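PDB 5JVK: T9SS C-terminal target domain-containing protein from Bacteroides cellulosilyticus, which probably hydrolyses O-glycosidic bonds, as a family 39 glycoside hydrolase of a gut symbiont. Local coordinates for residues Y285-G299 with V310-S323. Sequence-based numbering, arbitrary orientation.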
ATOM      1  N   TYR A 285     -15.079   3.998   9.863  1.00 27.20           N
ATOM      2  CA  TYR A 285     -15.215   4.685   8.576  1.00 26.31           C
ATOM      3  C   TYR A 285     -13.873   4.759   7.868  1.00 25.31           C
ATOM      4  O   TYR A 285     -12.832   4.515   8.477  1.00 24.94           O
ATOM      5  CB  TYR A 285     -15.823   6.088   8.745  1.00 26.61           C
ATOM      6  CG  TYR A 285     -14.935   7.111   9.434  1.00 26.53           C
ATOM      7  CD1 TYR A 285     -14.165   8.017   8.695  1.00 26.28           C
ATOM      8  CD2 TYR A 285     -14.883   7.189  10.824  1.00 26.49           C
ATOM      9  CE1 TYR A 285     -13.359   8.958   9.326  1.00 26.28           C
ATOM     10  CE2 TYR A 285     -14.083   8.126  11.460  1.00 26.76           C
ATOM     11  CZ  TYR A 285     -13.321   9.006  10.710  1.00 26.55           C
ATOM     12  OH  TYR A 285     -12.532   9.929  11.357  1.00 27.15           O
ATOM     13  N   SER A 286     -13.909   5.091   6.581  1.00 24.45           N
ATOM     14  CA  SER A 286     -12.703   5.170   5.764  1.00 23.87           C
ATOM     15  C   SER A 286     -12.498   6.543   5.130  1.00 23.42           C
ATOM     16  O   SER A 286     -13.463   7.262   4.857  1.00 23.39           O
ATOM     17  CB  SER A 286     -12.721   4.096   4.675  1.00 23.88           C
ATOM     18  OG  SER A 286     -13.819   4.269   3.800  1.00 24.03           O
ATOM     19  N   ILE A 287     -11.227   6.878   4.898  1.00 22.58           N
ATOM     20  CA  ILE A 287     -10.827   8.105   4.202  1.00 21.94           C
ATOM     21  C   ILE A 287      -9.858   7.788   3.060  1.00 21.72           C
ATOM     22  O   ILE A 287      -9.133   6.794   3.111  1.00 21.71           O
ATOM     23  CB  ILE A 287     -10.182   9.135   5.157  1.00 21.74           C
ATOM     24  CG1 ILE A 287      -9.002   8.531   5.930  1.00 21.57           C
ATOM     25  CG2 ILE A 287     -11.224   9.675   6.126  1.00 21.77           C
ATOM     26  CD1 ILE A 287      -8.034   9.568   6.443  1.00 21.57           C
ATOM     27  N   HIS A 288      -9.853   8.648   2.044  1.00 21.43           N
ATOM     28  CA  HIS A 288      -8.929   8.563   0.912  1.00 21.22           C
ATOM     29  C   HIS A 288      -8.095   9.851   0.862  1.00 21.03           C
ATOM     30  O   HIS A 288      -8.254  10.654  -0.060  1.00 21.29           O
ATOM     31  CB  HIS A 288      -9.710   8.389  -0.401  1.00 21.04           C
ATOM     32  CG  HIS A 288     -10.307   7.027  -0.592  1.00 21.03           C
ATOM     33  ND1 HIS A 288     -10.872   6.636  -1.784  1.00 21.04           N
ATOM     34  CD2 HIS A 288     -10.412   5.961   0.238  1.00 21.04           C
ATOM     35  CE1 HIS A 288     -11.317   5.398  -1.677  1.00 20.99           C
ATOM     36  NE2 HIS A 288     -11.047   4.963  -0.461  1.00 21.06           N
ATOM     37  N   PRO A 289      -7.203  10.062   1.850  1.00 20.90           N
ATOM     38  CA  PRO A 289      -6.538  11.361   1.987  1.00 20.77           C
ATOM     39  C   PRO A 289      -5.367  11.546   1.014  1.00 20.50           C
ATOM     40  O   PRO A 289      -4.206  11.561   1.425  1.00 20.76           O
ATOM     41  CB  PRO A 289      -6.062  11.329   3.442  1.00 20.86           C
ATOM     42  CG  PRO A 289      -5.683   9.902   3.638  1.00 20.88           C
ATOM     43  CD  PRO A 289      -6.720   9.113   2.872  1.00 20.94           C
ATOM     44  N   TYR A 290      -5.678  11.694  -0.270  1.00 20.27           N
ATOM     45  CA  TYR A 290      -4.654  11.890  -1.295  1.00 20.18           C
ATOM     46  C   TYR A 290      -4.010  13.266  -1.138  1.00 20.12           C
ATOM     47  O   TYR A 290      -4.708  14.278  -1.105  1.00 20.02           O
ATOM     48  CB  TYR A 290      -5.244  11.754  -2.705  1.00 20.20           C
ATOM     49  CG  TYR A 290      -5.481  10.327  -3.151  1.00 20.27           C
ATOM     50  CD1 TYR A 290      -4.465   9.596  -3.761  1.00 20.17           C
ATOM     51  CD2 TYR A 290      -6.725   9.709  -2.986  1.00 20.07           C
ATOM     52  CE1 TYR A 290      -4.671   8.292  -4.187  1.00 20.10           C
ATOM     53  CE2 TYR A 290      -6.940   8.403  -3.411  1.00 19.95           C
ATOM     54  CZ  TYR A 290      -5.906   7.700  -4.010  1.00 20.02           C
ATOM     55  OH  TYR A 290      -6.089   6.405  -4.437  1.00 19.98           O
ATOM     56  N   MET A 291      -2.681  13.287  -1.039  1.00 19.99           N
ATOM     57  CA  MET A 291      -1.903  14.522  -0.940  1.00 19.72           C
ATOM     58  C   MET A 291      -1.004  14.751  -2.157  1.00 19.57           C
ATOM     59  O   MET A 291      -0.209  15.693  -2.168  1.00 19.49           O
ATOM     60  CB  MET A 291      -1.050  14.478   0.320  1.00 19.92           C
ATOM     61  CG  MET A 291      -1.860  14.358   1.599  1.00 20.21           C
ATOM     62  SD  MET A 291      -0.907  13.617   2.929  1.00 20.59           S
ATOM     63  CE  MET A 291      -2.231  13.195   4.059  1.00 20.80           C
ATOM     64  N   ALA A 292      -1.146  13.918  -3.191  1.00 19.45           N
ATOM     65  CA  ALA A 292      -0.273  13.979  -4.365  1.00 19.49           C
ATOM     66  C   ALA A 292      -0.524  15.251  -5.194  1.00 19.46           C
ATOM     67  O   ALA A 292      -1.680  15.645  -5.358  1.00 19.37           O
ATOM     68  CB  ALA A 292      -0.470  12.745  -5.231  1.00 19.41           C
ATOM     69  N   PRO A 293       0.523  15.881  -5.737  1.00 19.57           N
ATOM     70  CA  PRO A 293       1.899  15.373  -5.757  1.00 19.58           C
ATOM     71  C   PRO A 293       2.801  15.840  -4.596  1.00 19.57           C
ATOM     72  O   PRO A 293       4.023  15.754  -4.708  1.00 19.69           O
ATOM     73  CB  PRO A 293       2.423  15.940  -7.077  1.00 19.74           C
ATOM     74  CG  PRO A 293       1.763  17.277  -7.166  1.00 19.79           C
ATOM     75  CD  PRO A 293       0.419  17.151  -6.480  1.00 19.74           C
ATOM     76  N   ASN A 294       2.215  16.305  -3.492  1.00 19.76           N
ATOM     77  CA  ASN A 294       2.982  16.900  -2.388  1.00 19.52           C
ATOM     78  C   ASN A 294       3.495  15.832  -1.428  1.00 19.23           C
ATOM     79  O   ASN A 294       3.063  14.679  -1.481  1.00 19.21           O
ATOM     80  CB  ASN A 294       2.123  17.901  -1.612  1.00 19.58           C
ATOM     81  CG  ASN A 294       1.512  18.956  -2.504  1.00 19.65           C
ATOM     82  OD1 ASN A 294       0.294  19.009  -2.682  1.00 19.88           O
ATOM     83  ND2 ASN A 294       2.356  19.790  -3.088  1.00 19.81           N
ATOM     84  N   THR A 295       4.400  16.232  -0.537  1.00 18.98           N
ATOM     85  CA  THR A 295       4.938  15.325   0.481  1.00 18.89           C
ATOM     86  C   THR A 295       3.842  14.901   1.469  1.00 18.93           C
ATOM     87  O   THR A 295       2.861  15.623   1.652  1.00 18.98           O
ATOM     88  CB  THR A 295       6.074  15.970   1.311  1.00 18.76           C
ATOM     89  OG1 THR A 295       5.565  17.091   2.048  1.00 18.75           O
ATOM     90  CG2 THR A 295       7.230  16.416   0.430  1.00 18.74           C
ATOM     91  N   PRO A 296       4.009  13.732   2.113  1.00 18.88           N
ATOM     92  CA  PRO A 296       3.134  13.391   3.231  1.00 18.81           C
ATOM     93  C   PRO A 296       3.442  14.200   4.495  1.00 18.79           C
ATOM     94  O   PRO A 296       2.585  14.302   5.366  1.00 18.88           O
ATOM     95  CB  PRO A 296       3.426  11.908   3.460  1.00 18.91           C
ATOM     96  CG  PRO A 296       4.835  11.742   3.014  1.00 19.01           C
ATOM     97  CD  PRO A 296       4.989  12.664   1.840  1.00 18.99           C
ATOM     98  N   ASP A 297       4.651  14.752   4.593  1.00 18.93           N
ATOM     99  CA  ASP A 297       5.062  15.577   5.734  1.00 18.92           C
ATOM    100  C   ASP A 297       4.235  16.855   5.829  1.00 18.98           C
ATOM    101  O   ASP A 297       3.644  17.140   6.874  1.00 18.82           O
ATOM    102  CB  ASP A 297       6.546  15.963   5.630  1.00 19.13           C
ATOM    103  CG  ASP A 297       7.477  14.756   5.566  1.00 19.24           C
ATOM    104  OD1 ASP A 297       8.346  14.613   6.454  1.00 19.36           O
ATOM    105  OD2 ASP A 297       7.340  13.958   4.612  1.00 19.00           O
ATOM    106  N   PHE A 298       4.207  17.614   4.731  1.00 19.10           N
ATOM    107  CA  PHE A 298       3.564  18.935   4.684  1.00 19.06           C
ATOM    108  C   PHE A 298       2.258  19.000   3.886  1.00 19.40           C
ATOM    109  O   PHE A 298       1.414  19.854   4.177  1.00 19.84           O
ATOM    110  CB  PHE A 298       4.536  19.974   4.126  1.00 18.89           C
ATOM    111  CG  PHE A 298       5.854  20.039   4.848  1.00 18.84           C
ATOM    112  CD1 PHE A 298       5.922  20.013   6.243  1.00 18.97           C
ATOM    113  CD2 PHE A 298       7.039  20.169   4.129  1.00 18.96           C
ATOM    114  CE1 PHE A 298       7.145  20.090   6.896  1.00 19.06           C
ATOM    115  CE2 PHE A 298       8.263  20.248   4.779  1.00 19.00           C
ATOM    116  CZ  PHE A 298       8.317  20.206   6.163  1.00 19.03           C
ATOM    117  N   GLY A 299       2.089  18.134   2.885  1.00 19.45           N
ATOM    118  CA  GLY A 299       0.826  18.039   2.144  1.00 19.70           C
ATOM    119  C   GLY A 299       0.373  19.326   1.467  1.00 19.95           C
ATOM    120  O   GLY A 299       1.177  20.007   0.830  1.00 20.05           O
ATOM    121  N   VAL A 310      -3.610  19.693   5.237  1.00 29.06           N
ATOM    122  CA  VAL A 310      -3.899  18.271   5.031  1.00 27.09           C
ATOM    123  C   VAL A 310      -2.589  17.521   4.816  1.00 25.41           C
ATOM    124  O   VAL A 310      -2.102  17.418   3.694  1.00 25.14           O
ATOM    125  CB  VAL A 310      -4.866  18.036   3.846  1.00 26.88           C
ATOM    126  CG1 VAL A 310      -5.155  16.548   3.662  1.00 26.60           C
ATOM    127  CG2 VAL A 310      -6.160  18.804   4.065  1.00 27.08           C
ATOM    128  N   ASN A 311      -2.019  17.030   5.915  1.00 23.87           N
ATOM    129  CA  ASN A 311      -0.855  16.136   5.892  1.00 22.77           C
ATOM    130  C   ASN A 311      -1.007  15.064   6.966  1.00 22.38           C
ATOM    131  O   ASN A 311      -1.912  15.148   7.789  1.00 22.85           O
ATOM    132  CB  ASN A 311       0.461  16.914   6.052  1.00 22.41           C
ATOM    133  CG  ASN A 311       0.449  17.904   7.210  1.00 22.01           C
ATOM    134  OD1 ASN A 311       0.210  17.543   8.364  1.00 21.75           O
ATOM    135  ND2 ASN A 311       0.749  19.161   6.906  1.00 21.80           N
ATOM    136  N   ILE A 312      -0.135  14.058   6.955  1.00 22.04           N
ATOM    137  CA  ILE A 312      -0.238  12.947   7.912  1.00 21.70           C
ATOM    138  C   ILE A 312      -0.070  13.404   9.371  1.00 21.67           C
ATOM    139  O   ILE A 312      -0.860  12.998  10.218  1.00 22.14           O
ATOM    140  CB  ILE A 312       0.716  11.771   7.570  1.00 21.32           C
ATOM    141  CG1 ILE A 312       0.261  11.096   6.271  1.00 21.22           C
ATOM    142  CG2 ILE A 312       0.757  10.750   8.706  1.00 21.21           C
ATOM    143  CD1 ILE A 312       1.197  10.026   5.749  1.00 21.13           C
ATOM    144  N   PRO A 313       0.939  14.248   9.670  1.00 21.31           N
ATOM    145  CA  PRO A 313       1.082  14.714  11.062  1.00 21.27           C
ATOM    146  C   PRO A 313      -0.085  15.550  11.622  1.00 21.51           C
ATOM    147  O   PRO A 313      -0.245  15.618  12.842  1.00 21.62           O
ATOM    148  CB  PRO A 313       2.367  15.547  11.021  1.00 21.26           C
ATOM    149  CG  PRO A 313       3.132  14.998   9.868  1.00 21.27           C
ATOM    150  CD  PRO A 313       2.092  14.654   8.847  1.00 21.17           C
ATOM    151  N   THR A 314      -0.878  16.175  10.753  1.00 21.48           N
ATOM    152  CA  THR A 314      -2.068  16.917  11.172  1.00 21.72           C
ATOM    153  C   THR A 314      -3.315  16.042  11.159  1.00 21.77           C
ATOM    154  O   THR A 314      -4.082  16.043  12.123  1.00 22.31           O
ATOM    155  CB  THR A 314      -2.316  18.130  10.256  1.00 21.90           C
ATOM    156  OG1 THR A 314      -1.156  18.969  10.254  1.00 22.08           O
ATOM    157  CG2 THR A 314      -3.520  18.940  10.724  1.00 21.79           C
ATOM    158  N   VAL A 315      -3.518  15.314  10.063  1.00 21.63           N
ATOM    159  CA  VAL A 315      -4.737  14.522   9.856  1.00 21.77           C
ATOM    160  C   VAL A 315      -4.848  13.321  10.811  1.00 22.11           C
ATOM    161  O   VAL A 315      -5.932  13.060  11.340  1.00 22.03           O
ATOM    162  CB  VAL A 315      -4.859  14.046   8.384  1.00 21.66           C
ATOM    163  CG1 VAL A 315      -6.020  13.068   8.197  1.00 21.74           C
ATOM    164  CG2 VAL A 315      -5.026  15.238   7.448  1.00 21.61           C
ATOM    165  N   TRP A 316      -3.745  12.602  11.029  1.00 22.47           N
ATOM    166  CA  TRP A 316      -3.782  11.376  11.844  1.00 22.95           C
ATOM    167  C   TRP A 316      -4.226  11.665  13.296  1.00 23.68           C
ATOM    168  O   TRP A 316      -5.187  11.048  13.760  1.00 23.71           O
ATOM    169  CB  TRP A 316      -2.453  10.583  11.793  1.00 22.38           C
ATOM    170  CG  TRP A 316      -2.376   9.467  10.745  1.00 21.90           C
ATOM    171  CD1 TRP A 316      -1.987   8.173  10.965  1.00 21.73           C
ATOM    172  CD2 TRP A 316      -2.679   9.553   9.341  1.00 21.37           C
ATOM    173  NE1 TRP A 316      -2.029   7.453   9.798  1.00 21.44           N
ATOM    174  CE2 TRP A 316      -2.446   8.272   8.785  1.00 21.29           C
ATOM    175  CE3 TRP A 316      -3.121  10.584   8.500  1.00 21.28           C
ATOM    176  CZ2 TRP A 316      -2.643   7.993   7.426  1.00 21.13           C
ATOM    177  CZ3 TRP A 316      -3.318  10.304   7.141  1.00 21.21           C
ATOM    178  CH2 TRP A 316      -3.077   9.016   6.623  1.00 21.20           C
ATOM    179  N   PRO A 317      -3.560  12.611  14.001  1.00 24.74           N
ATOM    180  CA  PRO A 317      -4.033  12.989  15.346  1.00 25.39           C
ATOM    181  C   PRO A 317      -5.428  13.618  15.394  1.00 26.49           C
ATOM    182  O   PRO A 317      -6.134  13.443  16.387  1.00 27.27           O
ATOM    183  CB  PRO A 317      -2.992  14.015  15.816  1.00 24.96           C
ATOM    184  CG  PRO A 317      -1.781  13.713  15.021  1.00 25.06           C
ATOM    185  CD  PRO A 317      -2.305  13.311  13.672  1.00 25.02           C
ATOM    186  N   TYR A 318      -5.807  14.347  14.344  1.00 27.50           N
ATOM    187  CA  TYR A 318      -7.122  14.992  14.277  1.00 28.67           C
ATOM    188  C   TYR A 318      -8.272  13.979  14.235  1.00 29.38           C
ATOM    189  O   TYR A 318      -9.252  14.140  14.954  1.00 29.88           O
ATOM    190  CB  TYR A 318      -7.199  15.960  13.083  1.00 28.88           C
ATOM    191  CG  TYR A 318      -8.589  16.500  12.792  1.00 29.21           C
ATOM    192  CD1 TYR A 318      -9.182  17.467  13.613  1.00 29.54           C
ATOM    193  CD2 TYR A 318      -9.310  16.047  11.688  1.00 29.23           C
ATOM    194  CE1 TYR A 318     -10.454  17.959  13.339  1.00 29.54           C
ATOM    195  CE2 TYR A 318     -10.575  16.530  11.407  1.00 29.55           C
ATOM    196  CZ  TYR A 318     -11.148  17.484  12.229  1.00 29.85           C
ATOM    197  OH  TYR A 318     -12.414  17.948  11.926  1.00 30.35           O
ATOM    198  N   LEU A 319      -8.152  12.946  13.405  1.00 30.09           N
ATOM    199  CA  LEU A 319      -9.200  11.919  13.309  1.00 30.61           C
ATOM    200  C   LEU A 319      -9.191  10.948  14.491  1.00 31.54           C
ATOM    201  O   LEU A 319     -10.220  10.344  14.802  1.00 32.05           O
ATOM    202  CB  LEU A 319      -9.089  11.151  11.991  1.00 30.14           C
ATOM    203  CG  LEU A 319      -9.219  11.998  10.726  1.00 30.01           C
ATOM    204  CD1 LEU A 319      -9.059  11.111   9.505  1.00 30.12           C
ATOM    205  CD2 LEU A 319     -10.538  12.756  10.667  1.00 29.87           C
ATOM    206  N   LYS A 320      -8.034  10.795  15.131  1.00 32.77           N
ATOM    207  CA  LYS A 320      -7.917  10.036  16.377  1.00 34.40           C
ATOM    208  C   LYS A 320      -8.729  10.712  17.484  1.00 35.87           C
ATOM    209  O   LYS A 320      -9.478  10.051  18.201  1.00 36.29           O
ATOM    210  CB  LYS A 320      -6.449   9.929  16.791  1.00 34.83           C
ATOM    211  CG  LYS A 320      -6.150   8.910  17.875  1.00 35.42           C
ATOM    212  CD  LYS A 320      -4.668   8.935  18.225  1.00 36.34           C
ATOM    213  CE  LYS A 320      -4.214   7.667  18.937  1.00 37.29           C
ATOM    214  NZ  LYS A 320      -4.697   7.591  20.342  1.00 37.66           N
ATOM    215  N   LYS A 321      -8.567  12.032  17.600  1.00 37.49           N
ATOM    216  CA  LYS A 321      -9.334  12.865  18.535  1.00 38.84           C
ATOM    217  C   LYS A 321     -10.848  12.720  18.326  1.00 38.41           C
ATOM    218  O   LYS A 321     -11.587  12.534  19.291  1.00 38.80           O
ATOM    219  CB  LYS A 321      -8.909  14.334  18.387  1.00 40.34           C
ATOM    220  CG  LYS A 321      -9.604  15.337  19.302  1.00 41.98           C
ATOM    221  CD  LYS A 321      -9.243  16.768  18.913  1.00 43.72           C
ATOM    222  CE  LYS A 321     -10.193  17.798  19.511  1.00 44.94           C
ATOM    223  NZ  LYS A 321      -9.978  18.000  20.972  1.00 45.68           N
ATOM    224  N   ILE A 322     -11.295  12.792  17.072  1.00 37.86           N
ATOM    225  CA  ILE A 322     -12.721  12.685  16.736  1.00 37.64           C
ATOM    226  C   ILE A 322     -13.288  11.353  17.228  1.00 37.99           C
ATOM    227  O   ILE A 322     -14.331  11.331  17.879  1.00 38.73           O
ATOM    228  CB  ILE A 322     -12.985  12.832  15.212  1.00 37.61           C
ATOM    229  CG1 ILE A 322     -12.616  14.239  14.708  1.00 37.86           C
ATOM    230  CG2 ILE A 322     -14.441  12.520  14.860  1.00 37.68           C
ATOM    231  CD1 ILE A 322     -13.371  15.387  15.350  1.00 38.38           C
ATOM    232  N   SER A 323     -12.596  10.257  16.918  1.00 37.90           N
ATOM    233  CA  SER A 323     -13.025   8.914  17.331  1.00 37.49           C
ATOM    234  C   SER A 323     -13.011   8.741  18.854  1.00 37.73           C
ATOM    235  O   SER A 323     -13.930   8.148  19.419  1.00 38.02           O
ATOM    236  CB  SER A 323     -12.164   7.836  16.662  1.00 37.05           C
ATOM    237  OG  SER A 323     -12.377   7.814  15.260  1.00 36.64           O
TER
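The P289 and W316 side chains cross at about a right angle, CG of P289 lying 4.1 Å from CH2 of W316, and M291 CE also comes to the indole obliquely, while I312 CG2 of its own helix lies over one face, offset toward the rim. The Y285 ring approaches S323 obliquely, and its OH rests 3.5 Å from CD2 of L319. Between the two aromatics, I287 and L319 meet tip to tip, CD1 to CD1 at 3.6 Å. The extended M291 side chain brings CE against the start of the helix, 3.7 Å from I312 N.

Polar bonds fasten this end. I312 N donates to P296 O (3.2 Å), and the amide of N311, with CG between backbone N and carbonyl carbon (chi1 49°), sends ND2 almost straight to F298 O (2.9 Å), reaching it from above the carbonyl plane. Its OD1 caps the helix, accepting from T314 N and OG1. With alanine in place of the asparagine, F298 O would probably lose this donor and the first helical turn its side-chain cap.

The contact belongs to a (β/α)8 barrel: helix 312-325 runs antiparallel to strand 284-287 along the outside, with strand 335-341 beside that strand and helix 350-366 flanking I312 and P296.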